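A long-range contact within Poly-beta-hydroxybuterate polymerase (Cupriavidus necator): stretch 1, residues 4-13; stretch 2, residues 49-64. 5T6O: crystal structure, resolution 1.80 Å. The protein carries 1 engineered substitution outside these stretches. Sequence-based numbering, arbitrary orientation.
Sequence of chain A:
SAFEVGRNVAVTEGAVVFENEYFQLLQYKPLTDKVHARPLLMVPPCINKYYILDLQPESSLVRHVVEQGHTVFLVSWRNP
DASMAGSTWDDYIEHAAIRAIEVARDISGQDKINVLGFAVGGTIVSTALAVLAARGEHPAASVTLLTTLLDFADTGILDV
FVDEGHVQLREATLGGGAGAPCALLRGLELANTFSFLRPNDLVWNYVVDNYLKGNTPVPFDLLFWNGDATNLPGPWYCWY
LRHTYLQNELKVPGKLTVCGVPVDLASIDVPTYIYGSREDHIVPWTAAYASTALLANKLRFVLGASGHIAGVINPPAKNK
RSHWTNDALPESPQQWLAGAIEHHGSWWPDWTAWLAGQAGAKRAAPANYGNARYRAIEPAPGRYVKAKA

Stretch 1, residues 4-13: EVGRNVAVTE
Stretch 2, residues 49-64: KYYILDLQPESSLVRH

The apolar centre of the contact is the ring of Tyr 51. Tyr 51 lies in a short 3-10 segment, residues 50-53, and its CA-to-CB bond points toward stretch 1. Its chi1 is 62° (p) and its chi2 86°. Val 5, with chi1 t, also points toward the other stretch and covers one face of the ring. Val 5 CG2 is 3.6 Å from Tyr 51 CE2 and 4.0 Å from the ring centroid, 28° off the normal, a CH-pi contact. Val 9, chi1 m, places CG2 4.2 Å from Tyr 51 CE1. Val 9 CG1 lies 4.5 Å from Leu 55 CD1. Leu 55 (chi1 t, chi2 p) starts away from stretch 1, but its end comes nearer.

Stretch 1 has no regular helix or strand. It turns at Gly 6, where phi/psi is 88/-7. A CB there would jam against the carbonyl O of Val 5, so glycine suits the turn. Arg 7 N donates to Glu 4 O at 2.9 Å and closes the turn; Gly 6 N donates to Val 9 O at 2.7 Å.

Val 9 is extended, at -134/151. Ala 10 follows at 59/53, a left-handed conformation. The CA atoms of Val 9 and Gln 56 are 4.9 Å apart, and those of Ala 10 and Asp 54 5.0 Å. Ala 10 is buried, and its small side chain fits close to stretch 2: Ala 10 CB is 3.6 Å from Tyr 51 CB and 3.9 Å from Tyr 50 OH. Ala 10 N donates to Leu 55 O at 3.0 Å, with an angle of 156°. A weak second bond runs from Ala 10 N to Asp 54 O, also 3.0 Å.

Farther out, Val 11 CG2 packs on Pro 57 CG at 3.7 Å.

Asp 54 and Thr 12 point toward each other's stretches and form the polar edge. Asp 54 has chi1 t and chi2 31°; Thr 12 has chi1 m. Thr 12 OG1 donates to Asp 54 OD1 at 2.6 Å, and Thr 12 N donates to Asp 54 OD2 at 3.3 Å. The methyl of Thr 12, CG2, is 4.2 Å from Val 62 CG1. Ser 60 OG donates to Asp 54 OD1 at 2.7 Å and caps the helix by accepting from Arg 63 N at 2.8 Å. Water 1 accepts from Val 11 N at 3.0 Å and donates to Asp 54 OD1 at 2.9 Å. The contact buries 540 Å² in all.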

# COMPACT_ATOMS: atom_id res chain seq x y z
N GLU A 4 -30.25 20.22 15.56
CA GLU A 4 -30.17 20.79 16.90
C GLU A 4 -30.24 19.67 17.92
O GLU A 4 -31.23 18.93 17.95
CB GLU A 4 -31.28 21.81 17.14
CG GLU A 4 -31.26 22.40 18.55
CD GLU A 4 -32.42 23.34 18.82
OE1 GLU A 4 -33.14 23.71 17.87
OE2 GLU A 4 -32.61 23.69 20.00
N VAL A 5 -29.19 19.54 18.74
CA VAL A 5 -29.14 18.48 19.73
C VAL A 5 -30.31 18.63 20.69
O VAL A 5 -30.56 19.71 21.23
CB VAL A 5 -27.79 18.54 20.47
CG1 VAL A 5 -27.74 17.54 21.62
CG2 VAL A 5 -26.67 18.31 19.50
N GLY A 6 -31.06 17.54 20.88
CA GLY A 6 -32.22 17.55 21.73
C GLY A 6 -33.51 17.93 21.04
O GLY A 6 -34.58 17.85 21.67
N ARG A 7 -33.46 18.35 19.78
CA ARG A 7 -34.66 18.63 19.00
C ARG A 7 -34.86 17.63 17.87
O ARG A 7 -35.93 17.02 17.77
CB ARG A 7 -34.61 20.05 18.42
CG ARG A 7 -35.87 20.43 17.64
CD ARG A 7 -35.86 21.89 17.17
NE ARG A 7 -34.90 22.11 16.10
N ASN A 8 -33.86 17.44 17.00
CA ASN A 8 -33.95 16.44 15.95
C ASN A 8 -32.73 15.52 15.88
O ASN A 8 -32.68 14.66 14.99
CB ASN A 8 -34.18 17.11 14.58
CG ASN A 8 -33.18 18.21 14.29
OD1 ASN A 8 -32.06 18.20 14.78
ND2 ASN A 8 -33.59 19.18 13.47
N VAL A 9 -31.77 15.68 16.77
CA VAL A 9 -30.74 14.67 16.97
C VAL A 9 -30.60 14.47 18.47
O VAL A 9 -30.89 15.38 19.26
CB VAL A 9 -29.38 15.02 16.32
CG1 VAL A 9 -29.54 15.26 14.82
CG2 VAL A 9 -28.73 16.21 16.98
N ALA A 10 -30.21 13.26 18.86
CA ALA A 10 -30.06 12.89 20.27
C ALA A 10 -31.38 13.05 21.03
O ALA A 10 -31.44 13.70 22.08
CB ALA A 10 -28.94 13.68 20.94
N VAL A 11 -32.44 12.45 20.50
CA VAL A 11 -33.78 12.65 21.05
C VAL A 11 -34.34 11.40 21.71
O VAL A 11 -35.51 11.39 22.10
CB VAL A 11 -34.76 13.18 19.98
CG1 VAL A 11 -34.32 14.56 19.50
CG2 VAL A 11 -34.88 12.19 18.81
N THR A 12 -33.55 10.35 21.90
CA THR A 12 -34.10 9.19 22.59
C THR A 12 -34.43 9.57 24.03
O THR A 12 -33.66 10.27 24.69
CB THR A 12 -33.14 8.01 22.53
OG1 THR A 12 -32.91 7.67 21.15
CG2 THR A 12 -33.73 6.77 23.26
N GLU A 13 -35.61 9.16 24.50
CA GLU A 13 -36.13 9.67 25.77
C GLU A 13 -35.32 9.11 26.94
O GLU A 13 -35.07 7.90 27.02
CB GLU A 13 -37.61 9.32 25.93
CG GLU A 13 -38.25 9.89 27.20
CD GLU A 13 -39.78 9.84 27.20
OE1 GLU A 13 -40.37 9.35 26.21
OE2 GLU A 13 -40.39 10.28 28.20
N LYS A 49 -18.85 14.52 20.32
CA LYS A 49 -19.78 14.22 21.39
C LYS A 49 -20.47 12.87 21.20
O LYS A 49 -20.39 12.24 20.14
CB LYS A 49 -20.82 15.34 21.51
CG LYS A 49 -20.16 16.66 21.92
CD LYS A 49 -21.10 17.83 21.72
CE LYS A 49 -20.40 19.14 22.12
NZ LYS A 49 -21.37 20.27 22.02
N TYR A 50 -21.19 12.45 22.24
CA TYR A 50 -21.68 11.07 22.30
C TYR A 50 -22.71 10.75 21.23
O TYR A 50 -22.89 9.57 20.89
CB TYR A 50 -22.29 10.77 23.67
CG TYR A 50 -23.71 11.27 23.87
CD1 TYR A 50 -24.81 10.54 23.42
CD2 TYR A 50 -23.95 12.47 24.54
CE1 TYR A 50 -26.10 11.00 23.61
CE2 TYR A 50 -25.23 12.93 24.74
CZ TYR A 50 -26.30 12.19 24.27
OH TYR A 50 -27.57 12.65 24.48
N TYR A 51 -23.43 11.75 20.72
CA TYR A 51 -24.68 11.49 20.03
C TYR A 51 -24.48 10.93 18.62
O TYR A 51 -25.48 10.68 17.94
CB TYR A 51 -25.55 12.75 20.00
CG TYR A 51 -24.97 13.94 19.27
CD1 TYR A 51 -25.13 14.08 17.89
CD2 TYR A 51 -24.33 14.96 19.96
CE1 TYR A 51 -24.63 15.17 17.22
CE2 TYR A 51 -23.83 16.08 19.29
CZ TYR A 51 -23.98 16.17 17.93
OH TYR A 51 -23.49 17.26 17.25
N ILE A 52 -23.24 10.71 18.18
CA ILE A 52 -23.05 9.82 17.04
C ILE A 52 -23.72 8.47 17.32
O ILE A 52 -24.17 7.79 16.39
CB ILE A 52 -21.55 9.65 16.71
CG1 ILE A 52 -21.36 8.91 15.38
CG2 ILE A 52 -20.81 8.90 17.84
CD1 ILE A 52 -22.07 9.54 14.21
N LEU A 53 -23.84 8.10 18.60
CA LEU A 53 -24.49 6.85 19.00
C LEU A 53 -26.00 6.99 19.18
O LEU A 53 -26.67 5.99 19.41
CB LEU A 53 -23.89 6.33 20.30
CG LEU A 53 -22.39 6.04 20.24
CD1 LEU A 53 -21.91 5.52 21.57
CD2 LEU A 53 -22.12 5.02 19.13
N ASP A 54 -26.53 8.21 19.11
CA ASP A 54 -27.98 8.45 19.21
C ASP A 54 -28.34 9.56 18.23
O ASP A 54 -28.88 10.59 18.59
CB ASP A 54 -28.39 8.82 20.64
CG ASP A 54 -29.90 9.05 20.78
OD1 ASP A 54 -30.67 8.41 20.05
OD2 ASP A 54 -30.32 9.88 21.63
N LEU A 55 -27.98 9.35 16.96
CA LEU A 55 -27.96 10.46 16.01
C LEU A 55 -29.37 10.91 15.66
O LEU A 55 -29.91 11.82 16.30
CB LEU A 55 -27.15 10.07 14.76
CG LEU A 55 -26.78 11.21 13.81
CD1 LEU A 55 -26.12 12.38 14.53
CD2 LEU A 55 -25.86 10.69 12.69
N GLN A 56 -29.99 10.31 14.67
CA GLN A 56 -31.42 10.52 14.49
C GLN A 56 -32.17 9.25 14.87
O GLN A 56 -31.56 8.19 15.02
CB GLN A 56 -31.72 10.93 13.04
CG GLN A 56 -30.99 12.21 12.64
CD GLN A 56 -31.35 12.67 11.25
OE1 GLN A 56 -30.50 12.74 10.37
NE2 GLN A 56 -32.62 13.00 11.04
N PRO A 57 -33.49 9.32 15.08
CA PRO A 57 -34.19 8.12 15.56
C PRO A 57 -33.98 6.88 14.70
O PRO A 57 -33.78 5.79 15.25
CB PRO A 57 -35.66 8.58 15.56
CG PRO A 57 -35.56 10.02 15.92
CD PRO A 57 -34.33 10.53 15.19
N GLU A 58 -34.02 7.01 13.37
CA GLU A 58 -33.84 5.84 12.52
C GLU A 58 -32.45 5.25 12.66
O GLU A 58 -32.28 4.03 12.54
CB GLU A 58 -34.13 6.19 11.06
CG GLU A 58 -35.57 6.56 10.78
N SER A 59 -31.45 6.09 12.94
CA SER A 59 -30.05 5.68 12.93
C SER A 59 -29.48 5.50 14.33
O SER A 59 -28.27 5.27 14.46
CB SER A 59 -29.21 6.72 12.19
OG SER A 59 -29.28 7.96 12.90
N SER A 60 -30.30 5.61 15.37
CA SER A 60 -29.78 5.62 16.74
C SER A 60 -29.42 4.22 17.21
O SER A 60 -30.28 3.33 17.26
CB SER A 60 -30.83 6.24 17.68
OG SER A 60 -30.53 5.96 19.04
N LEU A 61 -28.16 4.03 17.62
CA LEU A 61 -27.79 2.78 18.25
C LEU A 61 -28.41 2.67 19.64
O LEU A 61 -28.84 1.59 20.05
CB LEU A 61 -26.26 2.65 18.33
CG LEU A 61 -25.76 1.34 18.92
CD1 LEU A 61 -26.00 0.18 17.96
CD2 LEU A 61 -24.29 1.46 19.34
N VAL A 62 -28.46 3.79 20.38
CA VAL A 62 -29.09 3.75 21.70
C VAL A 62 -30.53 3.26 21.58
O VAL A 62 -30.94 2.32 22.28
CB VAL A 62 -29.03 5.13 22.37
CG1 VAL A 62 -29.92 5.13 23.59
CG2 VAL A 62 -27.59 5.48 22.77
N ARG A 63 -31.33 3.90 20.72
CA ARG A 63 -32.73 3.50 20.62
C ARG A 63 -32.86 2.04 20.22
O ARG A 63 -33.72 1.32 20.73
CB ARG A 63 -33.48 4.40 19.64
CG ARG A 63 -35.00 4.19 19.67
CD ARG A 63 -35.69 4.89 18.51
NE ARG A 63 -35.20 4.39 17.22
CZ ARG A 63 -35.74 3.35 16.57
NH1 ARG A 63 -36.77 2.71 17.09
NH2 ARG A 63 -35.23 2.96 15.41
N HIS A 64 -32.01 1.59 19.30
CA HIS A 64 -32.09 0.20 18.88
C HIS A 64 -31.85 -0.76 20.04
O HIS A 64 -32.55 -1.77 20.19
CB HIS A 64 -31.09 -0.06 17.75
CG HIS A 64 -31.17 -1.45 17.20
ND1 HIS A 64 -32.11 -1.83 16.27
CD2 HIS A 64 -30.44 -2.56 17.48
CE1 HIS A 64 -31.96 -3.11 15.99
NE2 HIS A 64 -30.95 -3.58 16.71
O HOH W 1 -32.15 10.32 18.43